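Dye-decolorizing peroxidase Tfu_3078 from Thermobifida fusca is a secreted haem b peroxidase that uses hydrogen peroxide to oxidise many compounds, anthraquinone dyes especially, though its physiological substrate is unknown. Local coordinates of one contact, PDB 5FW4 (chain A, 1.80 Å), residues Ile85-Ala90 and Thr211-Ser216, beside the matching contact of the related DyP-type peroxidase from Thermobifida cellulosilytica, PDB 4GS1 (chain B, 1.70 Å), residues Ile54-Ala59 and Thr176-Ser181. Structure 2 is superposed on structure 1 by the backbone atoms of these residues (RMSD 0.31 Å); each is numbered along its deposited sequence.

Structure 1 (5FW4).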
loop_
_atom_site.group_PDB
_atom_site.type_symbol
_atom_site.label_atom_id
_atom_site.label_comp_id
_atom_site.label_asym_id
_atom_site.label_seq_id
_atom_site.Cartn_x
_atom_site.Cartn_y
_atom_site.Cartn_z
ATOM N N ILE A 85 -5.307 12.449 -1.142
ATOM C CA ILE A 85 -6.719 12.342 -1.520
ATOM C C ILE A 85 -7.185 13.715 -2.036
ATOM O O ILE A 85 -7.047 14.735 -1.358
ATOM C CB ILE A 85 -7.601 11.943 -0.333
ATOM C CG1 ILE A 85 -7.055 10.704 0.369
ATOM C CG2 ILE A 85 -9.055 11.756 -0.785
ATOM C CD1 ILE A 85 -7.662 10.484 1.739
ATOM N N ALA A 86 -7.654 13.725 -3.275
ATOM C CA ALA A 86 -8.257 14.886 -3.906
ATOM C C ALA A 86 -9.761 14.695 -3.844
ATOM O O ALA A 86 -10.297 13.630 -4.218
ATOM C CB ALA A 86 -7.816 15.035 -5.347
ATOM N N LEU A 87 -10.429 15.737 -3.397
ATOM C CA LEU A 87 -11.871 15.749 -3.302
ATOM C C LEU A 87 -12.499 16.988 -3.944
ATOM O O LEU A 87 -11.917 18.077 -3.932
ATOM C CB LEU A 87 -12.273 15.681 -1.818
ATOM C CG LEU A 87 -11.698 14.623 -0.867
ATOM C CD1 LEU A 87 -10.563 15.187 -0.050
ATOM C CD2 LEU A 87 -12.807 14.157 0.119
ATOM N N ASP A 88 -13.749 16.841 -4.407
ATOM C CA ASP A 88 -14.533 17.919 -4.954
ATOM C C ASP A 88 -15.687 18.124 -4.001
ATOM O O ASP A 88 -16.060 17.184 -3.274
ATOM C CB ASP A 88 -15.068 17.554 -6.335
ATOM C CG ASP A 88 -13.944 17.481 -7.382
ATOM O OD1 ASP A 88 -12.977 18.198 -7.143
ATOM O OD2 ASP A 88 -14.042 16.709 -8.366
ATOM N N LEU A 89 -16.222 19.339 -4.004
ATOM C CA LEU A 89 -17.539 19.571 -3.371
ATOM C C LEU A 89 -18.536 18.601 -3.994
ATOM O O LEU A 89 -18.485 18.332 -5.188
ATOM C CB LEU A 89 -17.968 21.003 -3.602
ATOM C CG LEU A 89 -17.207 22.074 -2.850
ATOM C CD1 LEU A 89 -17.466 23.439 -3.481
ATOM C CD2 LEU A 89 -17.638 22.053 -1.381
ATOM N N ALA A 90 -19.484 18.096 -3.202
ATOM C CA ALA A 90 -20.490 17.202 -3.715
ATOM C C ALA A 90 -21.212 17.834 -4.914
ATOM O O ALA A 90 -21.407 19.033 -4.970
ATOM C CB ALA A 90 -21.482 16.876 -2.605
ATOM N N THR A 211 -18.589 16.604 0.291
ATOM C CA THR A 211 -17.483 16.359 -0.663
ATOM C C THR A 211 -17.544 14.950 -1.199
ATOM O O THR A 211 -18.260 14.087 -0.632
ATOM C CB THR A 211 -16.133 16.542 0.031
ATOM O OG1 THR A 211 -15.978 15.572 1.074
ATOM C CG2 THR A 211 -15.945 17.967 0.583
ATOM N N ALA A 212 -16.781 14.697 -2.277
ATOM C CA ALA A 212 -16.697 13.394 -2.889
ATOM C C ALA A 212 -15.261 13.209 -3.333
ATOM O O ALA A 212 -14.687 14.176 -3.777
ATOM C CB ALA A 212 -17.589 13.319 -4.115
ATOM N N VAL A 213 -14.730 11.993 -3.215
ATOM C CA VAL A 213 -13.334 11.737 -3.672
ATOM C C VAL A 213 -13.272 11.799 -5.165
ATOM O O VAL A 213 -14.101 11.229 -5.859
ATOM C CB VAL A 213 -12.759 10.418 -3.125
ATOM C CG1 VAL A 213 -11.357 10.139 -3.658
ATOM C CG2 VAL A 213 -12.610 10.503 -1.629
ATOM N N ARG A 214 -12.251 12.496 -5.672
ATOM C CA ARG A 214 -12.062 12.692 -7.086
ATOM C C ARG A 214 -10.969 11.714 -7.551
ATOM O O ARG A 214 -11.198 10.926 -8.471
ATOM C CB ARG A 214 -11.644 14.110 -7.389
ATOM C CG ARG A 214 -11.344 14.361 -8.870
ATOM C CD ARG A 214 -10.784 15.759 -9.025
ATOM N NE ARG A 214 -10.554 16.126 -10.411
ATOM C CZ ARG A 214 -11.484 16.597 -11.244
ATOM N NH1 ARG A 214 -12.754 16.778 -10.850
ATOM N NH2 ARG A 214 -11.155 16.905 -12.495
ATOM N N TRP A 215 -9.838 11.730 -6.857
ATOM C CA TRP A 215 -8.815 10.685 -7.021
ATOM C C TRP A 215 -8.018 10.574 -5.765
ATOM O O TRP A 215 -7.926 11.510 -4.985
ATOM C CB TRP A 215 -7.887 10.975 -8.218
ATOM C CG TRP A 215 -7.146 12.265 -8.144
ATOM C CD1 TRP A 215 -7.522 13.455 -8.674
ATOM C CD2 TRP A 215 -5.893 12.499 -7.489
ATOM N NE1 TRP A 215 -6.587 14.414 -8.398
ATOM C CE2 TRP A 215 -5.574 13.857 -7.676
ATOM C CE3 TRP A 215 -4.995 11.682 -6.787
ATOM C CZ2 TRP A 215 -4.410 14.428 -7.165
ATOM C CZ3 TRP A 215 -3.836 12.241 -6.286
ATOM C CH2 TRP A 215 -3.554 13.606 -6.472
ATOM N N SER A 216 -7.423 9.425 -5.564
ATOM C CA SER A 216 -6.495 9.254 -4.443
ATOM C C SER A 216 -5.383 8.285 -4.766
ATOM O O SER A 216 -5.565 7.400 -5.583
ATOM C CB SER A 216 -7.203 8.687 -3.211
ATOM O OG SER A 216 -7.661 7.401 -3.507
#
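Leu87 and Ala212 meet where strand 81-89 runs antiparallel to strand 211-220, an edge strand of the four-stranded N-terminal ferredoxin-like sheet within its chain. Leu87 CB lies against the partner backbone, 3.5 Å from Ala212 O. With CG anti to the carbonyl carbon (chi1 -50°), the apolar contact runs from CD2 to Val213 CG2 at 4.1 Å. CD2 also lies 3.6 Å from OG1 of Thr211, which is hydrogen-bonded to Ala207 O. Ala212 CB, on the sheet face that carries Asp88, stays 4.2 Å from Asp88 O. Backbone bonds pair these two residues in both directions, Asp88 N to Ala212 O at 2.9 Å. Arg214 and Trp215 both face Ala86, a classic beta bulge; Arg214 N bonds Ala86 O at 2.7 Å. Ala86 CB sits over one face of the indole, 3.5 Å from the centroid of the Trp215 five-membered ring. The extended Arg214 chain brings NH1 to the syn side of Asp88 OD2 at 2.8 Å in a salt bridge, the carboxylate and guanidinium planes 64° apart. Arg214 NE bonds Cys180 O and Asp88 OD1 bonds Asp183 N.

Structure 2 (4GS1).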
loop_
_atom_site.group_PDB
_atom_site.type_symbol
_atom_site.label_atom_id
_atom_site.label_comp_id
_atom_site.label_asym_id
_atom_site.label_seq_id
_atom_site.Cartn_x
_atom_site.Cartn_y
_atom_site.Cartn_z
ATOM N N ILE B 54 -5.321 12.410 -1.038
ATOM C CA ILE B 54 -6.703 12.311 -1.506
ATOM C C ILE B 54 -7.189 13.658 -2.007
ATOM O O ILE B 54 -7.146 14.652 -1.277
ATOM C CB ILE B 54 -7.651 11.839 -0.376
ATOM C CG1 ILE B 54 -7.096 10.576 0.287
ATOM C CG2 ILE B 54 -9.057 11.559 -0.935
ATOM C CD1 ILE B 54 -7.342 10.507 1.772
ATOM N N ALA B 55 -7.659 13.693 -3.252
ATOM C CA ALA B 55 -8.247 14.912 -3.804
ATOM C C ALA B 55 -9.763 14.778 -3.770
ATOM O O ALA B 55 -10.304 13.714 -4.080
ATOM C CB ALA B 55 -7.760 15.142 -5.244
ATOM N N PHE B 56 -10.447 15.844 -3.361
ATOM C CA PHE B 56 -11.914 15.824 -3.251
ATOM C C PHE B 56 -12.536 16.919 -4.094
ATOM O O PHE B 56 -11.927 17.969 -4.296
ATOM C CB PHE B 56 -12.353 16.131 -1.816
ATOM C CG PHE B 56 -11.840 15.165 -0.769
ATOM C CD1 PHE B 56 -12.667 14.161 -0.268
ATOM C CD2 PHE B 56 -10.561 15.300 -0.235
ATOM C CE1 PHE B 56 -12.214 13.301 0.728
ATOM C CE2 PHE B 56 -10.102 14.438 0.755
ATOM C CZ PHE B 56 -10.922 13.439 1.233
ATOM N N ASP B 57 -13.773 16.699 -4.537
ATOM C CA ASP B 57 -14.582 17.786 -5.073
ATOM C C ASP B 57 -15.758 18.050 -4.147
ATOM O O ASP B 57 -16.212 17.142 -3.447
ATOM C CB ASP B 57 -15.132 17.427 -6.456
ATOM C CG ASP B 57 -14.062 17.377 -7.510
ATOM O OD1 ASP B 57 -13.099 18.160 -7.402
ATOM O OD2 ASP B 57 -14.183 16.552 -8.437
ATOM N N LEU B 58 -16.255 19.287 -4.142
ATOM C CA LEU B 58 -17.546 19.554 -3.515
ATOM C C LEU B 58 -18.634 18.836 -4.306
ATOM O O LEU B 58 -18.638 18.871 -5.537
ATOM C CB LEU B 58 -17.859 21.049 -3.492
ATOM C CG LEU B 58 -17.039 21.902 -2.532
ATOM C CD1 LEU B 58 -17.536 23.341 -2.570
ATOM C CD2 LEU B 58 -17.147 21.342 -1.123
ATOM N N ALA B 59 -19.554 18.185 -3.604
ATOM C CA ALA B 59 -20.682 17.525 -4.262
ATOM C C ALA B 59 -21.701 18.543 -4.760
ATOM O O ALA B 59 -21.748 19.675 -4.284
ATOM C CB ALA B 59 -21.341 16.547 -3.324
ATOM N N THR B 176 -18.482 16.340 0.529
ATOM C CA THR B 176 -17.313 16.090 -0.324
ATOM C C THR B 176 -17.410 14.720 -0.992
ATOM O O THR B 176 -18.039 13.806 -0.454
ATOM C CB THR B 176 -15.990 16.133 0.468
ATOM O OG1 THR B 176 -16.049 15.205 1.558
ATOM C CG2 THR B 176 -15.704 17.526 1.010
ATOM N N THR B 177 -16.778 14.588 -2.159
ATOM C CA THR B 177 -16.679 13.314 -2.872
ATOM C C THR B 177 -15.225 13.118 -3.288
ATOM O O THR B 177 -14.586 14.064 -3.747
ATOM C CB THR B 177 -17.536 13.318 -4.150
ATOM O OG1 THR B 177 -18.884 13.692 -3.832
ATOM C CG2 THR B 177 -17.537 11.937 -4.780
ATOM N N VAL B 178 -14.694 11.909 -3.128
ATOM C CA VAL B 178 -13.333 11.636 -3.592
ATOM C C VAL B 178 -13.230 11.738 -5.112
ATOM O O VAL B 178 -14.015 11.117 -5.843
ATOM C CB VAL B 178 -12.829 10.253 -3.128
ATOM C CG1 VAL B 178 -11.489 9.937 -3.766
ATOM C CG2 VAL B 178 -12.679 10.217 -1.609
ATOM N N ARG B 179 -12.269 12.528 -5.587
ATOM C CA ARG B 179 -12.006 12.651 -7.021
ATOM C C ARG B 179 -10.945 11.651 -7.480
ATOM O O ARG B 179 -11.158 10.895 -8.436
ATOM C CB ARG B 179 -11.569 14.083 -7.367
ATOM C CG ARG B 179 -11.377 14.341 -8.854
ATOM C CD ARG B 179 -10.965 15.804 -9.118
ATOM N NE ARG B 179 -10.738 16.039 -10.546
ATOM C CZ ARG B 179 -11.690 16.413 -11.397
ATOM N NH1 ARG B 179 -12.937 16.615 -10.971
ATOM N NH2 ARG B 179 -11.399 16.588 -12.676
ATOM N N TRP B 180 -9.806 11.651 -6.796
ATOM C CA TRP B 180 -8.762 10.657 -7.027
ATOM C C TRP B 180 -7.969 10.494 -5.734
ATOM O O TRP B 180 -8.028 11.340 -4.846
ATOM C CB TRP B 180 -7.845 11.022 -8.222
ATOM C CG TRP B 180 -7.093 12.330 -8.096
ATOM C CD1 TRP B 180 -7.459 13.550 -8.627
ATOM C CD2 TRP B 180 -5.859 12.555 -7.405
ATOM N NE1 TRP B 180 -6.521 14.508 -8.300
ATOM C CE2 TRP B 180 -5.533 13.922 -7.550
ATOM C CE3 TRP B 180 -4.996 11.726 -6.673
ATOM C CZ2 TRP B 180 -4.382 14.481 -6.992
ATOM C CZ3 TRP B 180 -3.846 12.287 -6.115
ATOM C CH2 TRP B 180 -3.555 13.652 -6.274
ATOM N N SER B 181 -7.248 9.391 -5.608
ATOM C CA SER B 181 -6.354 9.239 -4.468
ATOM C C SER B 181 -5.192 8.353 -4.854
ATOM O O SER B 181 -5.267 7.604 -5.830
ATOM C CB SER B 181 -7.090 8.659 -3.254
ATOM O OG SER B 181 -7.225 7.247 -3.375
#
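Phe56 lies against Thr177 across the antiparallel pair 54-58 and 176-181, its CB 3.6 Å from Thr177 O. With CG anti to the carbonyl carbon (chi1 -60°), the apolar contact runs from CE1 to Val178 CG2 at 3.9 Å. CD1 also lies 3.9 Å from CB of Thr176, whose OG1 is hydrogen-bonded to Thr172 OG1. Beyond the pair, the ring meets that of Trp80. Thr177 CB, on the sheet face that carries Asp57, stays 4.1 Å from Asp57 O; chi1 of -53° sets OG1 anti to the carbonyl carbon. Backbone bonds pair these two residues in both directions, Asp57 N to Thr177 O at 2.9 Å. Arg179 and Trp180 both face Ala55, a classic beta bulge; Arg179 N bonds Ala55 O at 2.7 Å. Ala55 CB sits over one face of the indole, 3.5 Å from the centroid of the Trp180 five-membered ring. The extended Arg179 chain brings NH1 to the syn side of Asp57 OD2 at 2.8 Å in a salt bridge, the carboxylate and guanidinium planes lying well apart. Arg179 NE bonds Cys145 O and Asp57 OD1 bonds Asp148 N.

Structure 1 against structure 2
Leu87(A) is exchanged for Phe56(B), both buried, with CB atoms that coincide within the error and chi1 of -50° against -60°. The ring follows the leucine fork: after superposition CD2 of Leu87(A) and CD1 of Phe56(B) are 0.4 Å apart, and CD1 of Leu87(A) and CD2 of Phe56(B) 0.2 Å apart. CZ of Phe56(B) has no counterpart in Leu87(A), so the aromatic residue extends further from the strand, its CZ end reaching beyond the matched CD atoms. Contacts with Thr211(A) or Thr176(B), with the carbonyl oxygen of Ala212(A) or Thr177(B), and with Val213(A) or Val178(B) are kept.

Ala212(A) is exchanged for Thr177(B) at an exposed position. Their CB atoms coincide within the error, and the approach of CB to the oxygen of Asp88(A) or Asp57(B) persists. OG1 and CG2 of Thr177(B) have no counterpart in Ala212(A), giving this surface position an added hydroxyl and methyl. The two-way backbone bonding to Asp88(A) or Asp57(B) is present with either residue.

Among the residues that stay, the side chains of Asp88(A), Thr211(A), Val213(A), Arg214(A), Trp215(A) and Ser216(A) and their counterparts in structure 2 keep their places within the error, and the salt bridge Asp88(A)-Arg214(A) recurs as Asp57(B)-Arg179(B).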